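Long-range contacts in mandelate racemase / muconate lactonizing enzyme family protein (Agrobacterium tumefaciens, PDB 4DXK), which probably acts as a metal-dependent lyase or racemase of the enolase superfamily, its exact substrate and reaction not being established: residues L31-F35 and T321-V325; L197-E201 and A232-T238; S219-L223 and P244-D248. All coordinates share one frame; numbering follows the deposited sequence. Where two conformers were deposited one is given.

Interaction 1: residues L31-F35 and T321-V325; sequences LGETF and TGPVV
The carboxylate of Glu33 reaches from the edge strand 30-35 into the first turn of helix 323-335 and takes two backbone N-H groups there. Val324 N donates to OE1 at 3.0 Å, and Val325 N donates to OE2 at 2.9 Å in a fairly straight bond (164° at the hydrogen). Both donors come from above the carboxylate plane, Val325 N being tilted 55° out of it. CG stands anti to the backbone N (chi1 -174°) and the chain runs on extended, which carries the acid straight across from the strand. Trp19 NE1, on the neighbouring strand 17-24, also bonds to OE1, while a water donates to OE2 at 2.8 Å and links it to Thr321 OG1.

Gly322, at the N-cap, has no side chain and brings its CA to 3.1 Å from Glu33 OE2. Packing continues on both sides of the acid. Thr321 lays its methyl CG2 over one face of the Phe35 ring, 3.8 Å from the centroid, a CH-pi contact. Toward the other end of the strand, Leu31 CD2 meets Val324 CG2 at 3.6 Å, and Ile89 of helix 79-99 adds to this apolar patch.

The contact joins the N-terminal capping domain to the barrel domain. A buried carboxylate with several donors, set at the positive end of a helix dipole, would probably be stabilised as the anion.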
loop_
_atom_site.group_PDB
_atom_site.type_symbol
_atom_site.label_atom_id
_atom_site.label_comp_id
_atom_site.label_asym_id
_atom_site.label_seq_id
_atom_site.Cartn_x
_atom_site.Cartn_y
_atom_site.Cartn_z
ATOM N N LEU A 31 45.449 9.245 10.838
ATOM C CA LEU A 31 45.279 10.041 9.630
ATOM C C LEU A 31 43.916 9.814 8.994
ATOM O O LEU A 31 43.517 8.670 8.749
ATOM C CB LEU A 31 46.381 9.686 8.628
ATOM C CG LEU A 31 46.324 10.326 7.239
ATOM C CD1 LEU A 31 46.423 11.843 7.302
ATOM C CD2 LEU A 31 47.433 9.748 6.372
ATOM N N GLY A 32 43.201 10.904 8.740
ATOM C CA GLY A 32 41.943 10.858 8.014
ATOM C C GLY A 32 41.957 11.880 6.891
ATOM O O GLY A 32 42.872 12.693 6.784
ATOM N N GLU A 33 40.914 11.868 6.067
ATOM C CA GLU A 33 40.888 12.658 4.847
ATOM C C GLU A 33 39.455 12.870 4.414
ATOM O O GLU A 33 38.606 12.013 4.638
ATOM C CB GLU A 33 41.652 11.900 3.753
ATOM C CG GLU A 33 41.870 12.604 2.421
ATOM C CD GLU A 33 42.436 11.628 1.394
ATOM O OE1 GLU A 33 43.682 11.517 1.262
ATOM O OE2 GLU A 33 41.623 10.919 0.764
ATOM N N THR A 34 39.193 13.999 3.773
ATOM C CA THR A 34 37.941 14.198 3.062
ATOM C C THR A 34 38.196 15.102 1.857
ATOM O O THR A 34 39.335 15.503 1.601
ATOM C CB THR A 34 36.805 14.699 3.993
ATOM O OG1 THR A 34 35.564 14.677 3.278
ATOM C CG2 THR A 34 37.080 16.100 4.488
ATOM N N PHE A 35 37.136 15.399 1.116
ATOM C CA PHE A 35 37.260 16.025 -0.193
ATOM C C PHE A 35 36.087 16.970 -0.391
ATOM O O PHE A 35 34.947 16.632 -0.043
ATOM C CB PHE A 35 37.230 14.923 -1.261
ATOM C CG PHE A 35 37.722 15.342 -2.622
ATOM C CD1 PHE A 35 39.065 15.231 -2.933
ATOM C CD2 PHE A 35 36.843 15.776 -3.606
ATOM C CE1 PHE A 35 39.538 15.570 -4.199
ATOM C CE2 PHE A 35 37.308 16.119 -4.872
ATOM C CZ PHE A 35 38.656 16.016 -5.159
ATOM N N THR A 321 39.308 10.336 -5.273
ATOM C CA THR A 321 39.489 11.598 -4.574
ATOM C C THR A 321 40.910 11.667 -4.021
ATOM O O THR A 321 41.838 11.959 -4.776
ATOM C CB THR A 321 38.390 11.825 -3.511
ATOM O OG1 THR A 321 38.300 10.676 -2.664
ATOM C CG2 THR A 321 37.051 12.050 -4.193
ATOM N N GLY A 322 41.105 11.392 -2.735
ATOM C CA GLY A 322 42.446 11.339 -2.174
ATOM C C GLY A 322 42.928 9.929 -1.862
ATOM O O GLY A 322 42.148 8.962 -1.877
ATOM N N PRO A 323 44.224 9.796 -1.550
ATOM C CA PRO A 323 44.818 8.468 -1.346
ATOM C C PRO A 323 44.348 7.803 -0.053
ATOM O O PRO A 323 44.248 6.578 0.002
ATOM C CB PRO A 323 46.325 8.757 -1.289
ATOM C CG PRO A 323 46.425 10.202 -0.890
ATOM C CD PRO A 323 45.234 10.871 -1.509
ATOM N N VAL A 324 44.071 8.586 0.984
ATOM C CA VAL A 324 43.622 7.989 2.244
ATOM C C VAL A 324 42.218 7.397 2.083
ATOM O O VAL A 324 41.947 6.293 2.551
ATOM C CB VAL A 324 43.683 8.992 3.417
ATOM C CG1 VAL A 324 43.066 8.402 4.670
ATOM C CG2 VAL A 324 45.114 9.428 3.665
ATOM N N VAL A 325 41.332 8.120 1.407
ATOM C CA VAL A 325 40.005 7.577 1.127
ATOM C C VAL A 325 40.100 6.320 0.268
ATOM O O VAL A 325 39.412 5.342 0.541
ATOM C CB VAL A 325 39.044 8.629 0.521
ATOM C CG1 VAL A 325 37.778 7.980 -0.048
ATOM C CG2 VAL A 325 38.671 9.631 1.584
HETATM O O HOH W 1 39.473 12.299 -0.293
#

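Interaction 2: residues L197-E201 and A232-T238; sequences LEPFE and ALTPYQT
Tyr236 and Phe200 fit into each other between helix 190-207 and the loop that leads from helix 223-232 to strand 240-242. The tyrosine ring is the main bump on the loop side. It lies against the helix with Phe200 CB over one face, 3.9 Å from the ring centroid, while Pro235 CB lies over the opposite face, so the ring is sandwiched between aliphatic groups. The two aromatic rings themselves meet obliquely, their planes 39° apart, and neither stacks on the other.

Leu233 supplies the second bump. Its methyl CD2 sits over a face of the Phe200 ring, 3.7 Å from the centroid and only 15° off the normal, and the same methyl touches Leu197 CD2 at 3.6 Å. One branch of leucine thus fills the notch between two side chains a helical turn apart. Phe200 and Leu197 both place CG beside the backbone N (chi1 -61° for Phe200), which sends them out toward the loop. Leu197 splits its own fork: CD2 also reaches Tyr236 CE2 at 4.0 Å, and CD1 extends to Ala232 CB, 4.3 Å away, the longer leucine branch meeting a short side chain. Thr238 CG2 comes in obliquely beside Leu233, 3.9 Å from Phe200 CE1.

Toward the outer end of the tyrosine, Glu201 CG passes 3.5 Å from Tyr236 CE1 in the conformer given. Deeper in, Phe200 rests on Ile173, Ile213 and Val215 of the barrel strands.

Apolar surfaces therefore hold the outer helix to the next beta-alpha unit of the barrel, while the tyrosine hydroxyl and the glutamate lie at the margin.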
loop_
_atom_site.group_PDB
_atom_site.type_symbol
_atom_site.label_atom_id
_atom_site.label_comp_id
_atom_site.label_asym_id
_atom_site.label_seq_id
_atom_site.Cartn_x
_atom_site.Cartn_y
_atom_site.Cartn_z
ATOM N N LEU A 197 25.248 8.557 -26.929
ATOM C CA LEU A 197 25.269 7.096 -26.982
ATOM C C LEU A 197 26.472 6.559 -27.757
ATOM O O LEU A 197 26.822 5.384 -27.624
ATOM C CB LEU A 197 23.975 6.560 -27.592
ATOM C CG LEU A 197 22.697 6.784 -26.789
ATOM C CD1 LEU A 197 21.487 6.313 -27.582
ATOM C CD2 LEU A 197 22.770 6.065 -25.453
ATOM N N GLU A 198 27.102 7.403 -28.563
ATOM C CA GLU A 198 28.214 6.946 -29.393
ATOM C C GLU A 198 29.393 6.280 -28.656
ATOM O O GLU A 198 29.931 5.296 -29.154
ATOM C CB GLU A 198 28.672 8.064 -30.328
ATOM C CG GLU A 198 27.605 8.424 -31.363
ATOM C CD GLU A 198 28.119 9.318 -32.474
ATOM O OE1 GLU A 198 28.886 10.256 -32.178
ATOM O OE2 GLU A 198 27.750 9.077 -33.641
ATOM N N PRO A 199 29.785 6.785 -27.468
ATOM C CA PRO A 199 30.852 6.060 -26.765
ATOM C C PRO A 199 30.482 4.612 -26.439
ATOM O O PRO A 199 31.358 3.749 -26.448
ATOM C CB PRO A 199 31.023 6.859 -25.471
ATOM C CG PRO A 199 30.583 8.236 -25.822
ATOM C CD PRO A 199 29.474 8.071 -26.815
ATOM N N PHE A 200 29.214 4.358 -26.126
ATOM C CA PHE A 200 28.777 2.997 -25.842
ATOM C C PHE A 200 28.920 2.118 -27.086
ATOM O O PHE A 200 29.386 0.977 -27.003
ATOM C CB PHE A 200 27.336 2.998 -25.332
ATOM C CG PHE A 200 27.156 3.769 -24.055
ATOM C CD1 PHE A 200 27.330 3.154 -22.826
ATOM C CD2 PHE A 200 26.836 5.120 -24.087
ATOM C CE1 PHE A 200 27.178 3.870 -21.648
ATOM C CE2 PHE A 200 26.685 5.839 -22.916
ATOM C CZ PHE A 200 26.855 5.217 -21.697
ATOM N N GLU A 201 28.509 2.651 -28.234
ATOM C CA GLU A 201 28.645 1.947 -29.506
ATOM C C GLU A 201 30.102 1.612 -29.774
ATOM O O GLU A 201 30.439 0.489 -30.155
ATOM C CB GLU A 201 28.110 2.815 -30.643
ATOM C CG GLU A 201 26.615 3.036 -30.601
ATOM C CD GLU A 201 26.193 4.307 -31.307
ATOM O OE1 GLU A 201 26.844 4.687 -32.306
ATOM O OE2 GLU A 201 25.208 4.926 -30.855
ATOM N N ALA A 232 16.897 4.558 -23.474
ATOM C CA ALA A 232 17.749 4.607 -24.658
ATOM C C ALA A 232 19.045 3.812 -24.484
ATOM O O ALA A 232 19.678 3.426 -25.473
ATOM C CB ALA A 232 18.060 6.054 -25.023
ATOM N N LEU A 233 19.450 3.574 -23.241
ATOM C CA LEU A 233 20.687 2.841 -22.982
ATOM C C LEU A 233 20.521 1.329 -23.062
ATOM O O LEU A 233 21.513 0.599 -23.028
ATOM C CB LEU A 233 21.267 3.227 -21.619
ATOM C CG LEU A 233 21.984 4.575 -21.618
ATOM C CD1 LEU A 233 22.136 5.116 -20.210
ATOM C CD2 LEU A 233 23.350 4.448 -22.289
ATOM N N THR A 234 19.282 0.865 -23.175
ATOM C CA THR A 234 18.982 -0.568 -23.184
ATOM C C THR A 234 19.867 -1.425 -24.114
ATOM O O THR A 234 20.356 -2.469 -23.680
ATOM C CB THR A 234 17.484 -0.832 -23.475
ATOM O OG1 THR A 234 16.684 -0.152 -22.499
ATOM C CG2 THR A 234 17.169 -2.318 -23.428
ATOM N N PRO A 235 20.101 -0.989 -25.371
ATOM C CA PRO A 235 20.859 -1.873 -26.273
ATOM C C PRO A 235 22.316 -2.084 -25.871
ATOM O O PRO A 235 22.971 -2.948 -26.450
ATOM C CB PRO A 235 20.814 -1.134 -27.618
ATOM C CG PRO A 235 19.661 -0.205 -27.524
ATOM C CD PRO A 235 19.587 0.199 -26.081
ATOM N N TYR A 236 22.831 -1.315 -24.918
ATOM C CA TYR A 236 24.263 -1.345 -24.636
ATOM C C TYR A 236 24.659 -2.160 -23.415
ATOM O O TYR A 236 25.834 -2.199 -23.048
ATOM C CB TYR A 236 24.822 0.075 -24.576
ATOM C CG TYR A 236 24.482 0.842 -25.825
ATOM C CD1 TYR A 236 25.182 0.626 -27.004
ATOM C CD2 TYR A 236 23.426 1.747 -25.845
ATOM C CE1 TYR A 236 24.854 1.307 -28.160
ATOM C CE2 TYR A 236 23.095 2.433 -26.993
ATOM C CZ TYR A 236 23.814 2.208 -28.148
ATOM O OH TYR A 236 23.489 2.889 -29.298
ATOM N N GLN A 237 23.680 -2.817 -22.801
ATOM C CA GLN A 237 23.938 -3.695 -21.660
ATOM C C GLN A 237 24.759 -2.999 -20.575
ATOM O O GLN A 237 25.800 -3.497 -20.155
ATOM C CB GLN A 237 24.657 -4.975 -22.107
ATOM C CG GLN A 237 23.885 -5.799 -23.132
ATOM C CD GLN A 237 24.159 -5.377 -24.567
ATOM O OE1 GLN A 237 25.298 -5.075 -24.939
ATOM N NE2 GLN A 237 23.111 -5.358 -25.383
ATOM N N THR A 238 24.287 -1.838 -20.134
ATOM C CA THR A 238 24.986 -1.094 -19.097
ATOM C C THR A 238 24.929 -1.824 -17.752
ATOM O O THR A 238 23.991 -2.573 -17.478
ATOM C CB THR A 238 24.437 0.327 -18.984
ATOM O OG1 THR A 238 23.017 0.270 -18.802
ATOM C CG2 THR A 238 24.752 1.109 -20.250
#

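Interaction 3: residues S219-L223 and P244-D248; sequences SMWQL and PIKMD
Two neighbouring loops at the C-terminal ends of barrel strands 212-216 and 240-242 meet here, on the rim that carries the metal site of this enolase-type barrel; their backbones come nearest at Ser219 and Ile245. The Ser219 hydroxyl OG lies 3.0 Å from Ile245 O, though its proton has another possible acceptor. A water 2.7 Å from the same OG accepts from Met247 N at 3.0 Å, so one short hydroxyl side chain reaches the neighbouring loop at two places, directly and through water.

Further along, Trp221 O accepts from a second water at 2.7 Å, which in turn accepts from Lys246 N, and Ile245 CA approaches that carbonyl in a CA-H...O contact of 3.4 Å. Trp221 also sets CB 3.4 Å from Pro244 O, but its indole leads away to pack on Ala180 and Ile229. Ile245 CG2 fits against the turn into helix 223-232, 4.0 Å from Leu223 CA. Lys246 NZ hydrogen-bonds to Gly70 O of the third subunit and makes a cation-pi contact with Phe74 of that subunit.

Two waters thus serve Trp221 O, Lys246 N and Met247 N in place of regular strand pairing, whereas the buried Trp221 N has no partner in the model.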
loop_
_atom_site.group_PDB
_atom_site.type_symbol
_atom_site.label_atom_id
_atom_site.label_comp_id
_atom_site.label_asym_id
_atom_site.label_seq_id
_atom_site.Cartn_x
_atom_site.Cartn_y
_atom_site.Cartn_z
ATOM N N SER A 219 23.957 13.139 -10.798
ATOM C CA SER A 219 22.709 13.738 -10.302
ATOM C C SER A 219 22.254 14.959 -11.089
ATOM O O SER A 219 21.592 15.838 -10.539
ATOM C CB SER A 219 22.806 14.084 -8.812
ATOM O OG SER A 219 22.814 12.881 -8.057
ATOM N N MET A 220 22.580 14.998 -12.376
ATOM C CA MET A 220 22.353 16.209 -13.160
ATOM C C MET A 220 21.005 16.296 -13.876
ATOM O O MET A 220 20.685 17.333 -14.451
ATOM C CB MET A 220 23.494 16.409 -14.156
ATOM C CG MET A 220 24.858 16.454 -13.480
ATOM S SD MET A 220 26.222 16.756 -14.611
ATOM C CE MET A 220 25.801 18.392 -15.190
ATOM N N TRP A 221 20.206 15.233 -13.828
ATOM C CA TRP A 221 18.956 15.176 -14.589
ATOM C C TRP A 221 17.710 15.192 -13.725
ATOM O O TRP A 221 17.698 14.644 -12.619
ATOM C CB TRP A 221 18.942 13.909 -15.452
ATOM C CG TRP A 221 19.998 13.943 -16.494
ATOM C CD1 TRP A 221 21.239 13.382 -16.431
ATOM C CD2 TRP A 221 19.924 14.620 -17.745
ATOM N NE1 TRP A 221 21.944 13.655 -17.588
ATOM C CE2 TRP A 221 21.154 14.425 -18.404
ATOM C CE3 TRP A 221 18.939 15.392 -18.368
ATOM C CZ2 TRP A 221 21.412 14.953 -19.668
ATOM C CZ3 TRP A 221 19.200 15.917 -19.614
ATOM C CH2 TRP A 221 20.427 15.700 -20.249
ATOM N N GLN A 222 16.652 15.813 -14.247
ATOM C CA GLN A 222 15.313 15.655 -13.702
ATOM C C GLN A 222 14.749 14.281 -14.090
ATOM O O GLN A 222 15.346 13.563 -14.894
ATOM C CB GLN A 222 14.401 16.798 -14.158
ATOM C CG GLN A 222 14.906 18.170 -13.724
ATOM C CD GLN A 222 14.973 18.290 -12.224
ATOM O OE1 GLN A 222 13.968 18.121 -11.535
ATOM N NE2 GLN A 222 16.161 18.559 -11.699
ATOM N N LEU A 223 13.607 13.910 -13.522
ATOM C CA LEU A 223 13.115 12.534 -13.635
ATOM C C LEU A 223 12.778 12.104 -15.051
ATOM O O LEU A 223 13.157 11.007 -15.475
ATOM C CB LEU A 223 11.911 12.309 -12.725
ATOM C CG LEU A 223 11.307 10.904 -12.804
ATOM C CD1 LEU A 223 12.282 9.851 -12.303
ATOM C CD2 LEU A 223 10.006 10.838 -12.017
ATOM N N PRO A 244 21.256 8.911 -11.208
ATOM C CA PRO A 244 20.552 9.389 -12.403
ATOM C C PRO A 244 19.770 10.680 -12.180
ATOM O O PRO A 244 19.533 11.421 -13.140
ATOM C CB PRO A 244 19.590 8.242 -12.718
ATOM C CG PRO A 244 19.387 7.542 -11.392
ATOM C CD PRO A 244 20.728 7.614 -10.739
ATOM N N ILE A 245 19.355 10.915 -10.936
ATOM C CA ILE A 245 18.643 12.118 -10.526
ATOM C C ILE A 245 19.238 12.572 -9.195
ATOM O O ILE A 245 20.044 11.863 -8.603
ATOM C CB ILE A 245 17.111 11.890 -10.378
ATOM C CG1 ILE A 245 16.818 10.865 -9.271
ATOM C CG2 ILE A 245 16.468 11.485 -11.715
ATOM C CD1 ILE A 245 15.338 10.789 -8.903
ATOM N N LYS A 246 18.853 13.752 -8.737
ATOM C CA LYS A 246 19.281 14.261 -7.438
ATOM C C LYS A 246 18.731 13.356 -6.350
ATOM O O LYS A 246 17.578 12.934 -6.406
ATOM C CB LYS A 246 18.753 15.681 -7.234
ATOM C CG LYS A 246 19.436 16.443 -6.112
ATOM C CD LYS A 246 20.792 16.954 -6.527
ATOM C CE LYS A 246 21.344 17.942 -5.503
ATOM N NZ LYS A 246 22.716 18.311 -5.882
ATOM N N MET A 247 19.548 13.066 -5.344
ATOM C CA MET A 247 19.164 12.121 -4.296
ATOM C C MET A 247 18.528 12.806 -3.084
ATOM O O MET A 247 18.872 12.506 -1.936
ATOM C CB MET A 247 20.388 11.285 -3.902
ATOM C CG MET A 247 20.889 10.415 -5.051
ATOM S SD MET A 247 19.788 9.019 -5.299
ATOM C CE MET A 247 20.275 8.477 -6.918
ATOM N N ASP A 248 17.595 13.721 -3.337
ATOM C CA ASP A 248 16.970 14.515 -2.270
ATOM C C ASP A 248 15.564 14.111 -1.835
ATOM O O ASP A 248 15.176 14.341 -0.690
ATOM C CB ASP A 248 17.017 16.012 -2.569
ATOM C CG ASP A 248 16.512 16.378 -3.945
ATOM O OD1 ASP A 248 16.008 15.523 -4.713
ATOM O OD2 ASP A 248 16.619 17.595 -4.238
HETATM O O HOH W 2 22.491 13.616 -5.445
HETATM O O HOH W 3 16.990 15.456 -10.116
#

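Overall arrangement
The three contacts lie in different parts of one enolase-superfamily subunit. Interaction 1 joins the N-terminal domain to the barrel, whereas interactions 2 and 3 join successive beta-alpha units within it; both are nested in the chain loop that interaction 1 closes, and their own segments alternate along the sequence. The sodium ion held by Glu216, Glu242 and Glu268 relates them: it is about 8 Å from the Ser219 side chain, about 9 Å from that of Thr321 and about 14 Å from that of Phe200. Interactions 1 and 3 thus approach the metal site, with centres 26 Å apart. Interaction 2, its centre 20 Å from that of interaction 3, lies towards the outside of the barrel.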